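Long-range contacts in lactococcal phage P2 ORF15 (Lactococcus phage p2, PDB 2WZP), which is probably the distal tail protein, a ring-forming component that joins the phage tail tube to the baseplate used for host adsorption: residues 90-95 and 153-158; 173-178 and 210-215; 184-189 and 202-207; 241-246 and 306-311; 250-255 and 301-306. One frame throughout, in Å; residues are numbered along the deposited sequence.

In the fold
The five contacts follow the chain from an N-terminal sheet domain into the C-terminal Dit domain. Contact 1 pairs strands 89-95 and 153-163 and stands alone on the far side of the chain's centre, its own centre about 42 to 69 Å from those of the others. Contacts 2 and 3 belong to the long excursion after strand 165-173; contact 3 falls within the loop that contact 2 closes, their centres are about 18 Å apart, and Asn-177 packs on Tyr-207. Contacts 4 and 5, centred about 7 Å apart, share Gln-306 and one four-stranded sheet. Strand pairing in contacts 1 and 4 belongs to the domain sheets, contact 5 sets a loop against an edge strand, and contacts 2 and 3 shape an outlying extension that meets other proteins.

Contact 1 of 5, residues 90-95 and 153-158; sequences EFKLET and SEKITF
Phe-91 with Ile-156, and Leu-93 with Glu-154, are the hydrogen-bonded pairs that tie these two antiparallel strands. Phe-91 N gives to Ile-156 O at 2.9 Å and Ile-156 N returns a bond to Phe-91 O; Leu-93 and Glu-154 repeat the exchange. Polar side chains occupy the face carrying Glu-90, Lys-155 and Thr-157. With CG anti to the backbone N (chi1 -174°), Glu-90 stretches out until its OE1 stands 3.5 Å from Lys-155 NZ, a long salt bridge reinforced by a water bonded to both. A second water donates to Glu-90 OE2 and to Thr-157 OG1, the hydroxyl that also bonds Asp-139. The reverse face is mostly apolar, apart from Glu-154, whose carboxylate turns away to Thr-141 and Thr-143. Ile-156 CG2 lies 3.9 Å from Phe-91 CB, while Phe-91 CD2 meets the edge of the Phe-158 ring. Phe-56 stacks on Phe-91, and helix 100-115 covers Leu-93 and Ile-156. Such alternation is typical of an antiparallel sheet backed by a helix, here in the N-terminal domain.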
# COMPACT_ATOMS: atom_id res chain seq x y z
N GLU M 90 20.31 5.05 15.30
CA GLU M 90 19.68 6.16 14.64
C GLU M 90 18.70 6.76 15.63
O GLU M 90 17.98 6.04 16.31
CB GLU M 90 18.99 5.72 13.36
CG GLU M 90 18.44 6.88 12.56
CD GLU M 90 17.61 6.43 11.39
OE1 GLU M 90 16.42 6.80 11.33
OE2 GLU M 90 18.15 5.70 10.52
N PHE M 91 18.73 8.08 15.77
CA PHE M 91 17.84 8.82 16.64
C PHE M 91 17.10 9.87 15.79
O PHE M 91 17.58 10.26 14.73
CB PHE M 91 18.65 9.60 17.69
CG PHE M 91 19.35 8.82 18.76
CD1 PHE M 91 18.67 8.44 19.92
CD2 PHE M 91 20.72 8.58 18.70
CE1 PHE M 91 19.33 7.78 20.95
CE2 PHE M 91 21.38 7.94 19.74
CZ PHE M 91 20.68 7.53 20.86
N LYS M 92 15.95 10.31 16.29
CA LYS M 92 15.18 11.42 15.77
C LYS M 92 15.84 12.62 16.49
O LYS M 92 16.01 12.58 17.71
CB LYS M 92 13.70 11.30 16.20
CG LYS M 92 12.84 10.45 15.31
CD LYS M 92 11.37 10.64 15.67
CE LYS M 92 10.43 9.98 14.69
NZ LYS M 92 10.48 8.48 14.76
N LEU M 93 16.26 13.64 15.74
CA LEU M 93 16.93 14.82 16.29
C LEU M 93 15.97 15.99 16.12
O LEU M 93 15.54 16.31 15.01
CB LEU M 93 18.30 15.02 15.58
CG LEU M 93 19.10 16.34 15.72
CD1 LEU M 93 19.84 16.37 17.02
CD2 LEU M 93 20.18 16.41 14.69
N GLU M 94 15.54 16.53 17.25
CA GLU M 94 14.59 17.62 17.31
C GLU M 94 15.18 18.82 18.04
O GLU M 94 15.92 18.64 19.03
CB GLU M 94 13.31 17.13 17.99
CG GLU M 94 12.34 16.48 17.02
CD GLU M 94 10.96 16.16 17.56
OE1 GLU M 94 10.48 16.87 18.47
OE2 GLU M 94 10.34 15.21 17.03
N THR M 95 14.90 20.05 17.53
CA THR M 95 15.38 21.30 18.15
C THR M 95 14.26 22.10 18.80
O THR M 95 13.10 21.98 18.38
CB THR M 95 16.32 22.12 17.27
OG1 THR M 95 15.59 22.82 16.26
CG2 THR M 95 17.48 21.29 16.68
N SER M 153 13.41 18.85 12.86
CA SER M 153 12.99 17.45 13.03
C SER M 153 13.78 16.67 11.97
O SER M 153 13.41 16.67 10.79
CB SER M 153 11.48 17.28 12.86
OG SER M 153 11.09 16.08 13.52
N GLU M 154 14.94 16.14 12.38
CA GLU M 154 15.89 15.45 11.50
C GLU M 154 16.21 14.03 11.98
O GLU M 154 15.65 13.56 12.98
CB GLU M 154 17.18 16.29 11.37
CG GLU M 154 17.01 17.72 10.85
CD GLU M 154 16.27 17.95 9.53
OE1 GLU M 154 15.77 19.08 9.34
OE2 GLU M 154 16.17 17.02 8.70
N LYS M 155 17.14 13.36 11.27
CA LYS M 155 17.61 12.01 11.62
C LYS M 155 19.12 12.03 11.75
O LYS M 155 19.81 12.56 10.87
CB LYS M 155 17.22 10.98 10.55
CG LYS M 155 15.72 10.83 10.36
CD LYS M 155 14.96 10.10 11.46
CE LYS M 155 13.62 9.71 10.86
NZ LYS M 155 13.72 8.56 9.90
N ILE M 156 19.65 11.49 12.86
CA ILE M 156 21.09 11.38 13.11
C ILE M 156 21.43 9.89 13.29
O ILE M 156 20.66 9.17 13.93
CB ILE M 156 21.57 12.30 14.26
CG1 ILE M 156 23.10 12.54 14.18
CG2 ILE M 156 21.09 11.85 15.66
CD1 ILE M 156 23.65 13.53 15.15
N THR M 157 22.52 9.41 12.65
CA THR M 157 22.96 8.01 12.71
C THR M 157 24.42 7.93 13.14
O THR M 157 25.27 8.67 12.63
CB THR M 157 22.78 7.28 11.38
OG1 THR M 157 21.47 7.51 10.87
CG2 THR M 157 23.07 5.78 11.46
N PHE M 158 24.70 6.99 14.05
CA PHE M 158 26.02 6.80 14.57
C PHE M 158 26.52 5.42 14.37
O PHE M 158 25.81 4.44 14.64
CB PHE M 158 26.06 7.06 16.08
CG PHE M 158 25.82 8.49 16.48
CD1 PHE M 158 26.86 9.41 16.49
CD2 PHE M 158 24.56 8.91 16.90
CE1 PHE M 158 26.64 10.73 16.88
CE2 PHE M 158 24.35 10.24 17.32
CZ PHE M 158 25.39 11.14 17.29
O HOH W 1 20.43 5.02 9.50
O HOH W 2 13.76 5.72 9.96

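Contact 2 of 5, residues 173-178 and 210-215; sequences DKIQNG and SDIDRL
Ile-212 wedges its branches between Asn-177 and Ile-175. It slides past the Asn-177 side chain in the opposite direction, Ile-212 CB coming within 3.3 Å of Asn-177 OD1, an atom that accepts a hydrogen bond from Glu-209 N. Ile-212 CG1, which leaves on the side opposite N (chi1 -169°), meets Ile-175 CG2 at 3.8 Å, the two side chains crossing at about a right angle. Beside this apolar patch a water accepts from Ile-175 N at 2.9 Å and also lies close to the carbonyl oxygens of Ile-212 and Asp-173. Next comes Asp-213, whose OD2 offers its syn lone pair to Lys-174 NZ at 2.8 Å in a salt bridge. The lysine starts away from the partner segment and is brought back by a bend at chi2 (75°). A further water donates to the same OD2 and to Ile-175 O, so the carboxylate oxygen is gripped twice. Residues 212-215 form the start of a 3-10 segment, and the two loops together form the base of an extension that reaches other proteins, consistent with the arm of phage p2 Dit. Arg-214 turns back within its own segment: its NE and N approach Asp-211 O from opposite faces, while NH1 bonds the backbone of another protein's chain. Leu-215 O accepts from Asp-173 N at 2.9 Å, and Leu-215 CD1 rests 4.3 Å from Ile-175 CG1.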
# COMPACT_ATOMS: atom_id res chain seq x y z
N ASP M 173 49.69 -1.48 44.48
CA ASP M 173 50.87 -1.08 45.24
C ASP M 173 51.68 -2.30 45.65
O ASP M 173 51.13 -3.21 46.26
CB ASP M 173 50.45 -0.32 46.51
CG ASP M 173 50.20 1.15 46.31
OD1 ASP M 173 51.17 1.93 46.43
OD2 ASP M 173 49.03 1.53 46.15
N LYS M 174 52.98 -2.28 45.39
CA LYS M 174 53.85 -3.37 45.79
C LYS M 174 54.33 -3.13 47.24
O LYS M 174 55.24 -2.33 47.49
CB LYS M 174 54.99 -3.57 44.78
CG LYS M 174 55.75 -4.89 44.96
CD LYS M 174 54.98 -6.11 44.47
CE LYS M 174 55.77 -7.32 44.91
NZ LYS M 174 55.40 -8.55 44.15
N ILE M 175 53.63 -3.77 48.18
CA ILE M 175 53.87 -3.69 49.61
C ILE M 175 54.54 -4.98 50.03
O ILE M 175 54.11 -6.08 49.66
CB ILE M 175 52.54 -3.47 50.41
CG1 ILE M 175 51.59 -2.40 49.80
CG2 ILE M 175 52.79 -3.24 51.91
CD1 ILE M 175 52.07 -0.95 49.81
N GLN M 176 55.61 -4.84 50.81
CA GLN M 176 56.36 -5.98 51.33
C GLN M 176 56.08 -6.11 52.80
O GLN M 176 55.99 -5.12 53.51
CB GLN M 176 57.87 -5.78 51.11
CG GLN M 176 58.33 -6.16 49.70
CD GLN M 176 59.29 -7.32 49.74
OE1 GLN M 176 60.42 -7.21 50.24
NE2 GLN M 176 58.85 -8.46 49.22
N ASN M 177 55.93 -7.34 53.25
CA ASN M 177 55.72 -7.69 54.64
C ASN M 177 56.99 -7.37 55.43
O ASN M 177 58.08 -7.37 54.88
CB ASN M 177 55.45 -9.19 54.73
CG ASN M 177 54.02 -9.60 54.55
OD1 ASN M 177 53.09 -8.81 54.73
ND2 ASN M 177 53.81 -10.85 54.23
N GLY M 178 56.85 -7.15 56.73
CA GLY M 178 57.99 -6.97 57.61
C GLY M 178 58.57 -8.34 57.90
O GLY M 178 58.07 -9.36 57.40
N SER M 210 48.98 -12.10 55.34
CA SER M 210 49.09 -13.26 54.45
C SER M 210 48.60 -12.74 53.09
O SER M 210 47.62 -11.98 53.03
CB SER M 210 48.30 -14.45 54.96
OG SER M 210 46.93 -14.12 55.00
N ASP M 211 49.39 -13.03 52.03
CA ASP M 211 49.15 -12.57 50.66
C ASP M 211 49.10 -11.02 50.58
O ASP M 211 48.14 -10.46 50.06
CB ASP M 211 47.91 -13.25 50.07
CG ASP M 211 47.70 -13.15 48.57
OD1 ASP M 211 48.71 -12.96 47.84
OD2 ASP M 211 46.54 -13.36 48.11
N ILE M 212 50.17 -10.32 51.09
CA ILE M 212 50.28 -8.85 51.04
C ILE M 212 50.31 -8.39 49.55
O ILE M 212 49.90 -7.28 49.19
CB ILE M 212 51.51 -8.36 51.85
CG1 ILE M 212 51.53 -6.84 52.07
CG2 ILE M 212 52.84 -8.84 51.26
CD1 ILE M 212 50.52 -6.29 53.03
N ASP M 213 50.74 -9.32 48.72
CA ASP M 213 50.90 -9.21 47.30
C ASP M 213 49.60 -8.93 46.60
O ASP M 213 49.59 -8.23 45.59
CB ASP M 213 51.51 -10.49 46.78
CG ASP M 213 52.42 -10.25 45.64
OD1 ASP M 213 52.10 -10.73 44.51
OD2 ASP M 213 53.44 -9.55 45.84
N ARG M 214 48.49 -9.39 47.16
CA ARG M 214 47.17 -9.14 46.59
C ARG M 214 46.90 -7.64 46.35
O ARG M 214 46.09 -7.30 45.50
CB ARG M 214 46.07 -9.78 47.46
CG ARG M 214 45.51 -8.88 48.54
CD ARG M 214 44.84 -9.62 49.65
NE ARG M 214 45.53 -9.31 50.90
CZ ARG M 214 44.99 -8.62 51.87
NH1 ARG M 214 43.74 -8.21 51.79
NH2 ARG M 214 45.68 -8.35 52.95
N LEU M 215 47.58 -6.75 47.09
CA LEU M 215 47.43 -5.29 47.00
C LEU M 215 48.11 -4.68 45.76
O LEU M 215 47.88 -3.51 45.42
CB LEU M 215 47.93 -4.61 48.32
CG LEU M 215 47.31 -5.09 49.65
CD1 LEU M 215 47.97 -4.40 50.81
CD2 LEU M 215 45.84 -4.79 49.73
O HOH W 3 51.59 -5.70 47.48
O HOH W 4 54.84 -8.30 48.01

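Contact 3 of 5, residues 184-189 and 202-207; sequences MSKIYG and TSYTYY
Lys-186 and Tyr-204 lie side by side and point the same way, the aliphatic chain laid along one face of the ring. Lys-186 CD sits 3.9 Å from the centroid of the Tyr-204 ring, 27° off the normal, a CH-pi contact displaced toward the rim. The lysine is fully extended (chi1 -168°), which brings Lys-186 NZ beside the phenol to donate to Tyr-204 OH at 3.0 Å. Acidic side chains of other proteins' chains also engage both groups, the ammonium by a salt bridge and the phenol by a hydrogen bond. Tyr-206 comes to the same lysine obliquely and sets its CE2 at the edge of the Tyr-204 ring. A single bridge joins the backbones of Ser-185 and Thr-205; beside it Lys-186 N donates to Thr-205 O at 2.8 Å. One water bonds Ser-185 OG, which also bonds Ile-181 N, and Thr-205 OG1, which also bonds another protein's backbone. The two loops flank short strand 195-196, whose Tyr-196 meets Tyr-204 edge-to-face, and other chains pack round them.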
# COMPACT_ATOMS: atom_id res chain seq x y z
N MET M 184 58.98 -9.76 69.27
CA MET M 184 58.24 -8.60 68.77
C MET M 184 56.96 -8.99 68.07
O MET M 184 55.91 -8.50 68.45
CB MET M 184 59.10 -7.71 67.86
CG MET M 184 60.35 -7.17 68.55
SD MET M 184 61.02 -5.68 67.76
CE MET M 184 59.72 -4.42 68.28
N SER M 185 57.05 -9.87 67.05
CA SER M 185 55.94 -10.32 66.19
C SER M 185 54.94 -11.21 66.91
O SER M 185 55.32 -11.95 67.83
CB SER M 185 56.46 -11.09 64.98
OG SER M 185 57.41 -10.33 64.25
N LYS M 186 53.66 -11.18 66.47
CA LYS M 186 52.69 -12.10 67.07
C LYS M 186 52.91 -13.47 66.43
O LYS M 186 52.70 -13.65 65.21
CB LYS M 186 51.24 -11.61 66.93
CG LYS M 186 50.25 -12.41 67.79
CD LYS M 186 48.83 -11.97 67.59
CE LYS M 186 47.96 -12.37 68.74
NZ LYS M 186 46.61 -11.78 68.65
N ILE M 187 53.45 -14.38 67.24
CA ILE M 187 53.77 -15.76 66.91
C ILE M 187 53.90 -16.51 68.24
O ILE M 187 54.34 -15.92 69.22
CB ILE M 187 55.04 -15.88 66.01
CG1 ILE M 187 55.16 -17.29 65.39
CG2 ILE M 187 56.32 -15.43 66.75
CD1 ILE M 187 56.11 -17.43 64.28
N TYR M 188 53.48 -17.79 68.27
CA TYR M 188 53.58 -18.63 69.46
C TYR M 188 54.89 -19.44 69.38
O TYR M 188 54.91 -20.63 69.07
CB TYR M 188 52.34 -19.53 69.61
CG TYR M 188 51.03 -18.77 69.64
CD1 TYR M 188 50.53 -18.24 70.83
CD2 TYR M 188 50.27 -18.59 68.47
CE1 TYR M 188 49.31 -17.54 70.86
CE2 TYR M 188 49.06 -17.88 68.48
CZ TYR M 188 48.59 -17.35 69.68
OH TYR M 188 47.39 -16.68 69.74
N GLY M 189 56.00 -18.74 69.64
CA GLY M 189 57.32 -19.34 69.59
C GLY M 189 57.89 -19.64 70.96
O GLY M 189 57.23 -19.42 71.98
N THR M 202 56.96 -2.45 72.72
CA THR M 202 57.68 -3.39 71.89
C THR M 202 56.85 -4.65 71.68
O THR M 202 56.97 -5.33 70.71
CB THR M 202 59.07 -3.68 72.46
OG1 THR M 202 59.02 -4.75 73.39
CG2 THR M 202 59.59 -2.52 73.14
N SER M 203 56.03 -4.91 72.68
CA SER M 203 55.08 -5.99 72.87
C SER M 203 55.00 -7.07 71.91
O SER M 203 55.73 -8.07 72.02
CB SER M 203 53.73 -5.35 72.84
OG SER M 203 52.72 -6.28 72.74
N TYR M 204 53.96 -6.87 71.01
CA TYR M 204 53.61 -7.60 69.80
C TYR M 204 53.12 -6.68 68.71
O TYR M 204 52.33 -5.76 68.93
CB TYR M 204 52.81 -8.90 69.99
CG TYR M 204 51.30 -8.85 69.87
CD1 TYR M 204 50.69 -8.61 68.63
CD2 TYR M 204 50.49 -9.16 70.95
CE1 TYR M 204 49.30 -8.58 68.51
CE2 TYR M 204 49.11 -9.18 70.83
CZ TYR M 204 48.51 -8.89 69.61
OH TYR M 204 47.14 -8.91 69.53
N THR M 205 53.69 -6.89 67.54
CA THR M 205 53.33 -6.23 66.30
C THR M 205 53.00 -7.35 65.32
O THR M 205 53.37 -8.51 65.57
CB THR M 205 54.47 -5.32 65.80
OG1 THR M 205 55.66 -6.09 65.66
CG2 THR M 205 54.73 -4.13 66.71
N TYR M 206 52.26 -7.04 64.26
CA TYR M 206 51.93 -7.99 63.22
C TYR M 206 53.04 -7.89 62.18
O TYR M 206 53.30 -6.79 61.69
CB TYR M 206 50.54 -7.68 62.62
CG TYR M 206 49.40 -7.99 63.58
CD1 TYR M 206 48.92 -9.30 63.72
CD2 TYR M 206 48.83 -7.00 64.35
CE1 TYR M 206 47.88 -9.59 64.61
CE2 TYR M 206 47.76 -7.27 65.19
CZ TYR M 206 47.29 -8.57 65.33
OH TYR M 206 46.29 -8.83 66.23
N TYR M 207 53.73 -9.01 61.87
CA TYR M 207 54.86 -9.04 60.92
C TYR M 207 54.47 -8.46 59.57
O TYR M 207 55.25 -7.76 58.93
CB TYR M 207 55.41 -10.47 60.75
CG TYR M 207 54.65 -11.31 59.74
CD1 TYR M 207 55.09 -11.43 58.42
CD2 TYR M 207 53.45 -11.93 60.08
CE1 TYR M 207 54.36 -12.15 57.47
CE2 TYR M 207 52.71 -12.65 59.14
CZ TYR M 207 53.18 -12.76 57.84
OH TYR M 207 52.48 -13.52 56.93
O HOH W 5 56.61 -7.94 63.79
O HOH W 6 52.69 -11.46 63.45

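Contact 4 of 5, residues 241-246 and 306-311; sequences GVRFLD and QMELIN
Met-307 lays its side chain over one face of the Phe-244 ring. Met-307 CG stands 3.9 Å from the Phe-244 ring centroid and 17° off the normal, whereas the sulfur SD, 4.2 Å from that same centroid, approaches obliquely in a Met-aromatic contact. The methionine leaves its backbone with CG opposite N (chi1 -175°) and bends at chi3, which carries Met-307 CE on to Val-242 CG1 at 3.8 Å. Val-242 CG1 also touches Leu-309 CD2, extending this apolar face. The reverse face carries charge. Arg-243 and Glu-308 run side by side, and NE and NH2 of the arginine both donate to Glu-308 OE2, each at 3.2 Å, reaching it from one face of a carboxylate turned 56° from the guanidinium. The remaining nitrogen, NH1, is engaged by Glu-251. Leu-245 CD2 lies 3.6 Å above the centre of the Arg-243 guanidinium plane, and Ile-310 CD1 touches Arg-243 CB at 3.7 Å, so the ion pair is bordered by hydrocarbon. The pairs Gly-241 with Ile-310, Arg-243 with Glu-308 and Leu-245 with Gln-306 exchange backbone hydrogen bonds in both directions. Within the four-stranded antiparallel sheet these are the two central strands, between 218-220 and 251-257; Trp-218 and Ile-220 pack on Phe-244 and Met-307, and strand 312-322 adds Phe-317 against Met-307.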
# COMPACT_ATOMS: atom_id res chain seq x y z
N GLY M 241 56.97 -3.77 33.64
CA GLY M 241 55.67 -3.81 33.00
C GLY M 241 54.69 -4.55 33.86
O GLY M 241 54.79 -4.51 35.09
N VAL M 242 53.78 -5.28 33.22
CA VAL M 242 52.72 -6.07 33.85
C VAL M 242 52.54 -7.41 33.13
O VAL M 242 52.76 -7.48 31.92
CB VAL M 242 51.36 -5.30 33.90
CG1 VAL M 242 51.44 -4.08 34.82
CG2 VAL M 242 50.89 -4.89 32.49
N ARG M 243 52.12 -8.45 33.86
CA ARG M 243 51.80 -9.76 33.27
C ARG M 243 50.40 -10.22 33.65
O ARG M 243 49.89 -9.85 34.71
CB ARG M 243 52.84 -10.83 33.56
CG ARG M 243 52.90 -11.34 34.99
CD ARG M 243 54.05 -12.29 35.07
NE ARG M 243 54.02 -13.08 36.29
CZ ARG M 243 54.19 -14.39 36.34
NH1 ARG M 243 54.40 -15.08 35.23
NH2 ARG M 243 54.17 -15.02 37.50
N PHE M 244 49.79 -11.03 32.78
CA PHE M 244 48.43 -11.52 32.96
C PHE M 244 48.47 -13.01 33.05
O PHE M 244 49.10 -13.67 32.23
CB PHE M 244 47.52 -11.07 31.80
CG PHE M 244 47.22 -9.59 31.83
CD1 PHE M 244 46.08 -9.11 32.45
CD2 PHE M 244 48.08 -8.67 31.23
CE1 PHE M 244 45.81 -7.74 32.51
CE2 PHE M 244 47.83 -7.30 31.30
CZ PHE M 244 46.70 -6.84 31.94
N LEU M 245 47.77 -13.54 34.06
CA LEU M 245 47.67 -14.96 34.35
C LEU M 245 46.23 -15.42 34.24
O LEU M 245 45.33 -14.71 34.69
CB LEU M 245 48.18 -15.23 35.78
CG LEU M 245 49.47 -14.53 36.28
CD1 LEU M 245 49.67 -14.85 37.72
CD2 LEU M 245 50.71 -15.01 35.55
N ASP M 246 46.01 -16.62 33.69
CA ASP M 246 44.67 -17.21 33.56
C ASP M 246 44.18 -17.78 34.91
O ASP M 246 44.90 -17.69 35.91
CB ASP M 246 44.64 -18.27 32.44
CG ASP M 246 45.52 -19.51 32.63
OD1 ASP M 246 45.66 -20.30 31.67
OD2 ASP M 246 46.03 -19.71 33.77
N GLN M 306 44.34 -13.05 36.93
CA GLN M 306 44.93 -11.89 37.61
C GLN M 306 46.10 -11.25 36.92
O GLN M 306 46.84 -11.91 36.20
CB GLN M 306 45.29 -12.21 39.06
CG GLN M 306 46.24 -13.35 39.27
CD GLN M 306 46.23 -13.79 40.71
OE1 GLN M 306 47.25 -14.27 41.23
NE2 GLN M 306 45.08 -13.65 41.40
N MET M 307 46.27 -9.94 37.19
CA MET M 307 47.41 -9.19 36.67
C MET M 307 48.42 -8.94 37.81
O MET M 307 48.06 -8.49 38.90
CB MET M 307 47.01 -7.85 36.01
CG MET M 307 48.16 -7.14 35.37
SD MET M 307 47.72 -5.48 34.94
CE MET M 307 48.11 -4.63 36.47
N GLU M 308 49.70 -9.23 37.51
CA GLU M 308 50.79 -8.98 38.43
C GLU M 308 51.66 -7.90 37.84
O GLU M 308 51.69 -7.72 36.62
CB GLU M 308 51.61 -10.26 38.66
CG GLU M 308 50.85 -11.32 39.45
CD GLU M 308 51.64 -12.58 39.74
OE1 GLU M 308 51.12 -13.44 40.49
OE2 GLU M 308 52.76 -12.71 39.19
N LEU M 309 52.34 -7.15 38.70
CA LEU M 309 53.27 -6.11 38.29
C LEU M 309 54.63 -6.76 38.04
O LEU M 309 54.93 -7.81 38.62
CB LEU M 309 53.41 -5.06 39.40
CG LEU M 309 52.17 -4.40 39.98
CD1 LEU M 309 52.55 -3.35 41.02
CD2 LEU M 309 51.28 -3.80 38.89
N ILE M 310 55.43 -6.19 37.14
CA ILE M 310 56.79 -6.65 36.89
C ILE M 310 57.69 -5.48 37.17
O ILE M 310 57.66 -4.48 36.44
CB ILE M 310 57.04 -7.27 35.49
CG1 ILE M 310 56.19 -8.55 35.29
CG2 ILE M 310 58.57 -7.56 35.31
CD1 ILE M 310 56.04 -8.94 34.01
N ASN M 311 58.45 -5.57 38.29
CA ASN M 311 59.40 -4.57 38.73
C ASN M 311 58.78 -3.18 38.83
O ASN M 311 59.36 -2.20 38.37
CB ASN M 311 60.66 -4.61 37.85
CG ASN M 311 61.73 -3.67 38.25
OD1 ASN M 311 61.89 -3.37 39.43
ND2 ASN M 311 62.43 -3.12 37.28

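Contact 5 of 5, residues 250-255 and 301-306; sequences NEYTAI and IIEKGQ
Tyr-252 carries nearly all of this contact, its phenol end set among the backbone atoms of Ile-301, Ile-302 and Glu-303. Its CG stands between the backbone N and the carbonyl carbon (chi1 65°), and the CB bond already points toward the partner loop. Ile-301 O lies near the ring plane, 3.5 Å from Tyr-252 CE1, and Ile-302 CA is at the same rim. The hydroxyl both accepts and donates. Glu-303 N gives a hydrogen bond to Tyr-252 OH at 2.8 Å, with an angle of 149° at the hydrogen, and the phenol in turn donates to a water, 2.6 Å from Tyr-252 OH, that lies in the plane of the ring. That water donates a hydrogen bond to Glu-303 O, so direct and water-mediated bonds together hold the hydroxyl to both polar backbone atoms of one residue. Over one ring face comes Glu-303 CG, 4.0 Å above the plane and displaced toward the rim; beyond it the carboxylate leads away, its plane turned 72° from the ring. Thr-253 follows with a lighter touch: its methyl CG2 lies 4.2 Å from Ile-302 CD1, while its hydroxyl bonds Thr-299 O. Tyr-252 and Thr-253 belong to edge strand 251-257, joined by backbone bonds to Phe-244 of strand 240-246; the partner loop leads into strand 305-310 on the other side of that strand, and Ile-302 also packs on Ile-224 and Phe-227 of strand 224-233.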
# COMPACT_ATOMS: atom_id res chain seq x y z
N ASN M 250 48.58 -19.51 35.01
CA ASN M 250 49.58 -19.54 33.95
C ASN M 250 49.61 -18.23 33.15
O ASN M 250 48.55 -17.72 32.79
CB ASN M 250 49.32 -20.72 33.02
CG ASN M 250 49.68 -22.05 33.63
OD1 ASN M 250 50.74 -22.23 34.24
ND2 ASN M 250 48.83 -23.02 33.44
N GLU M 251 50.81 -17.70 32.85
CA GLU M 251 50.91 -16.46 32.08
C GLU M 251 50.52 -16.68 30.63
O GLU M 251 50.99 -17.65 30.01
CB GLU M 251 52.31 -15.86 32.20
CG GLU M 251 52.50 -14.57 31.45
CD GLU M 251 53.94 -14.12 31.42
OE1 GLU M 251 54.61 -14.19 32.47
OE2 GLU M 251 54.39 -13.67 30.34
N TYR M 252 49.64 -15.82 30.10
CA TYR M 252 49.17 -15.94 28.71
C TYR M 252 49.49 -14.71 27.85
O TYR M 252 49.39 -14.78 26.63
CB TYR M 252 47.66 -16.30 28.67
CG TYR M 252 46.76 -15.22 29.23
CD1 TYR M 252 46.26 -14.21 28.40
CD2 TYR M 252 46.44 -15.17 30.58
CE1 TYR M 252 45.46 -13.19 28.92
CE2 TYR M 252 45.63 -14.16 31.10
CZ TYR M 252 45.15 -13.17 30.26
OH TYR M 252 44.38 -12.15 30.77
N THR M 253 49.83 -13.57 28.50
CA THR M 253 50.20 -12.28 27.88
C THR M 253 50.88 -11.36 28.92
O THR M 253 50.68 -11.53 30.13
CB THR M 253 49.02 -11.60 27.13
OG1 THR M 253 49.56 -10.73 26.14
CG2 THR M 253 48.10 -10.79 28.05
N ALA M 254 51.66 -10.37 28.42
CA ALA M 254 52.37 -9.37 29.23
C ALA M 254 52.85 -8.20 28.37
O ALA M 254 53.19 -8.38 27.19
CB ALA M 254 53.57 -10.02 29.90
N ILE M 255 52.88 -7.01 28.96
CA ILE M 255 53.36 -5.77 28.33
C ILE M 255 54.57 -5.39 29.19
O ILE M 255 54.39 -4.89 30.29
CB ILE M 255 52.25 -4.68 28.30
CG1 ILE M 255 50.99 -5.20 27.57
CG2 ILE M 255 52.77 -3.39 27.67
CD1 ILE M 255 49.71 -4.58 27.99
N ILE M 301 43.63 -9.48 24.52
CA ILE M 301 42.39 -10.06 25.05
C ILE M 301 42.64 -10.56 26.48
O ILE M 301 43.28 -11.60 26.70
CB ILE M 301 41.78 -11.18 24.13
CG1 ILE M 301 41.68 -10.83 22.62
CG2 ILE M 301 40.45 -11.69 24.67
CD1 ILE M 301 41.19 -9.34 22.22
N ILE M 302 42.12 -9.80 27.44
CA ILE M 302 42.28 -10.06 28.87
C ILE M 302 41.24 -11.06 29.38
O ILE M 302 40.03 -10.80 29.32
CB ILE M 302 42.35 -8.74 29.69
CG1 ILE M 302 43.40 -7.72 29.14
CG2 ILE M 302 42.49 -8.98 31.16
CD1 ILE M 302 44.85 -8.21 28.73
N GLU M 303 41.73 -12.20 29.87
CA GLU M 303 40.93 -13.28 30.41
C GLU M 303 40.78 -13.13 31.92
O GLU M 303 41.53 -12.38 32.57
CB GLU M 303 41.61 -14.64 30.13
CG GLU M 303 41.78 -15.02 28.67
CD GLU M 303 40.51 -15.08 27.84
OE1 GLU M 303 40.53 -14.54 26.70
OE2 GLU M 303 39.50 -15.65 28.31
N LYS M 304 39.84 -13.89 32.49
CA LYS M 304 39.65 -13.98 33.93
C LYS M 304 40.91 -14.60 34.52
O LYS M 304 41.53 -15.47 33.91
CB LYS M 304 38.41 -14.83 34.28
CG LYS M 304 37.09 -14.11 33.99
CD LYS M 304 35.88 -14.97 34.36
CE LYS M 304 34.61 -14.48 33.67
NZ LYS M 304 33.46 -15.40 33.87
N GLY M 305 41.31 -14.09 35.66
CA GLY M 305 42.51 -14.51 36.35
C GLY M 305 43.05 -13.33 37.09
O GLY M 305 42.29 -12.62 37.77
N GLN M 306 44.34 -13.05 36.93
CA GLN M 306 44.93 -11.89 37.61
C GLN M 306 46.10 -11.25 36.92
O GLN M 306 46.84 -11.91 36.20
CB GLN M 306 45.29 -12.21 39.06
CG GLN M 306 46.24 -13.35 39.27
CD GLN M 306 46.23 -13.79 40.71
OE1 GLN M 306 47.25 -14.27 41.23
NE2 GLN M 306 45.08 -13.65 41.40
O HOH W 7 43.96 -12.31 33.38